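Local coordinates for protein apical membrane antigen AMA1 (Toxoplasma gondii ME49, PDB 4YIV) that probably acts in host-cell invasion as an essential microneme protein of the moving junction, the ring formed between the membranes of parasite and host cell, at residues A[37-42]-A[174-179]. Numbering follows the deposited sequence.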
loop_
_atom_site.group_PDB
_atom_site.type_symbol
_atom_site.label_atom_id
_atom_site.label_comp_id
_atom_site.label_asym_id
_atom_site.label_seq_id
_atom_site.Cartn_x
_atom_site.Cartn_y
_atom_site.Cartn_z
ATOM N N ILE A 37 -3.941 5.867 1.659
ATOM C CA ILE A 37 -3.007 4.738 1.715
ATOM C C ILE A 37 -2.723 4.411 3.170
ATOM O O ILE A 37 -2.830 3.263 3.597
ATOM C CB ILE A 37 -1.728 5.084 0.979
ATOM C CG1 ILE A 37 -2.045 5.293 -0.513
ATOM C CG2 ILE A 37 -0.684 3.953 1.158
ATOM C CD1 ILE A 37 -0.928 5.846 -1.297
ATOM N N TYR A 38 -2.333 5.441 3.935
ATOM C CA TYR A 38 -2.042 5.229 5.335
ATOM C C TYR A 38 -3.322 4.828 6.047
ATOM O O TYR A 38 -3.416 3.753 6.649
ATOM C CB TYR A 38 -1.411 6.496 5.927
ATOM C CG TYR A 38 -1.065 6.388 7.390
ATOM C CD1 TYR A 38 0.061 5.708 7.811
ATOM C CD2 TYR A 38 -1.861 6.999 8.339
ATOM C CE1 TYR A 38 0.375 5.627 9.170
ATOM C CE2 TYR A 38 -1.562 6.941 9.675
ATOM C CZ TYR A 38 -0.440 6.257 10.091
ATOM O OH TYR A 38 -0.152 6.218 11.432
ATOM N N VAL A 39 -4.330 5.688 5.951
ATOM C CA VAL A 39 -5.696 5.304 6.256
ATOM C C VAL A 39 -6.557 5.457 5.002
ATOM O O VAL A 39 -6.608 6.541 4.428
ATOM C CB VAL A 39 -6.292 6.173 7.377
ATOM C CG1 VAL A 39 -7.777 5.852 7.558
ATOM C CG2 VAL A 39 -5.473 5.940 8.657
ATOM N N ASP A 40 -7.204 4.363 4.602
ATOM C CA ASP A 40 -8.013 4.297 3.388
ATOM C C ASP A 40 -9.466 4.245 3.806
ATOM O O ASP A 40 -9.918 3.229 4.327
ATOM C CB ASP A 40 -7.668 3.063 2.538
ATOM C CG ASP A 40 -8.578 2.895 1.306
ATOM O OD1 ASP A 40 -9.533 3.703 1.093
ATOM O OD2 ASP A 40 -8.353 1.893 0.567
ATOM N N LEU A 41 -10.174 5.348 3.581
ATOM C CA LEU A 41 -11.632 5.440 3.852
ATOM C C LEU A 41 -12.304 6.265 2.752
ATOM O O LEU A 41 -12.928 7.294 3.019
ATOM C CB LEU A 41 -11.872 6.053 5.233
ATOM C CG LEU A 41 -11.375 5.173 6.383
ATOM C CD1 LEU A 41 -11.474 5.978 7.688
ATOM C CD2 LEU A 41 -12.169 3.897 6.506
ATOM N N GLY A 42 -12.107 5.845 1.505
ATOM C CA GLY A 42 -12.460 6.671 0.357
ATOM C C GLY A 42 -13.939 6.654 -0.004
ATOM O O GLY A 42 -14.389 7.505 -0.767
ATOM N N SER A 174 -12.926 -2.286 9.941
ATOM C CA SER A 174 -12.328 -1.607 8.810
ATOM C C SER A 174 -11.650 -0.339 9.279
ATOM O O SER A 174 -11.040 0.369 8.500
ATOM C CB SER A 174 -13.389 -1.285 7.770
ATOM O OG SER A 174 -14.414 -0.579 8.439
ATOM N N MET A 175 -11.763 -0.035 10.570
ATOM C CA MET A 175 -11.012 1.105 11.120
ATOM C C MET A 175 -9.531 0.826 11.023
ATOM O O MET A 175 -9.106 -0.337 11.065
ATOM C CB MET A 175 -11.381 1.372 12.586
ATOM C CG MET A 175 -12.847 1.705 12.768
ATOM S SD MET A 175 -13.206 2.241 14.458
ATOM C CE MET A 175 -13.104 0.696 15.365
ATOM N N GLN A 176 -8.751 1.892 10.879
ATOM C CA GLN A 176 -7.298 1.759 10.744
ATOM C C GLN A 176 -6.467 2.598 11.736
ATOM O O GLN A 176 -5.279 2.306 11.985
ATOM C CB GLN A 176 -6.919 2.111 9.323
ATOM C CG GLN A 176 -7.392 1.020 8.324
ATOM C CD GLN A 176 -7.719 1.627 6.959
ATOM O OE1 GLN A 176 -6.832 2.043 6.206
ATOM N NE2 GLN A 176 -9.007 1.771 6.685
ATOM N N LEU A 177 -7.084 3.640 12.298
ATOM C CA LEU A 177 -6.407 4.530 13.233
ATOM C C LEU A 177 -7.386 5.015 14.282
ATOM O O LEU A 177 -8.460 5.493 13.950
ATOM C CB LEU A 177 -5.825 5.725 12.507
ATOM C CG LEU A 177 -5.101 6.797 13.338
ATOM C CD1 LEU A 177 -3.867 6.269 13.902
ATOM C CD2 LEU A 177 -4.744 7.998 12.478
ATOM N N MET A 178 -7.005 4.863 15.548
ATOM C CA MET A 178 -7.692 5.569 16.620
ATOM C C MET A 178 -6.666 5.979 17.671
ATOM O O MET A 178 -5.765 5.194 18.013
ATOM C CB MET A 178 -8.788 4.715 17.227
ATOM C CG MET A 178 -10.052 5.562 17.401
ATOM S SD MET A 178 -11.302 4.886 18.481
ATOM C CE MET A 178 -11.449 3.400 17.649
ATOM N N GLU A 179 -6.790 7.224 18.137
ATOM C CA GLU A 179 -5.860 7.779 19.109
ATOM C C GLU A 179 -6.556 8.844 19.958
ATOM O O GLU A 179 -7.554 9.422 19.527
ATOM C CB GLU A 179 -4.629 8.403 18.409
ATOM C CG GLU A 179 -4.942 9.665 17.620
ATOM C CD GLU A 179 -3.664 10.477 17.201
ATOM O OE1 GLU A 179 -3.810 11.498 16.514
ATOM O OE2 GLU A 179 -2.517 10.122 17.554
#
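Gln176 reaches from the loop 174-179 to the main chain of Asp40, its carboxamide making a bidentate pair of hydrogen bonds between two irregular segments: 37-42 leads into strand 43-47, and the loop of Gln176 comes after strand 167-170, an inner strand of an antiparallel sheet. The carboxamide suits this place because it offers an acceptor and a donor side by side. OE1 of Gln176 accepts from N of Asp40 at 2.8 Å, while NE2 of Gln176 donates to O of Asp40 at 2.9 Å; both bonds are nearly straight. The amide also turns back to its own loop, NE2 of Gln176 lying 3.1 Å from O of Ser174. Three bonds thus fix the rotation of this buried group. Lys64 NZ, which also bonds O of Ile37 and Tyr38, donates to OE1, probably polarising the amide.

Beside these bonds Val39 and Leu177 put hydrocarbon together, CG2 of Val39 packing 3.9 Å from CB of Leu177. Leu41 lays a methyl beside the amide, its CD2 3.8 Å from NE2 of Gln176. The carboxylate of Asp40 is hydrogen-bonded elsewhere, OD1 to Ser35 OG and Ala56 N, OD2 to Gly57 N. One glutamine amide thus meets the N-H and C=O of a single residue, resembling the pairing of an extended strand but with donors tilted 31° and 39° from the carbonyl planes, and joins two loops within the AMA1 ectodomain, a PAN-related fold.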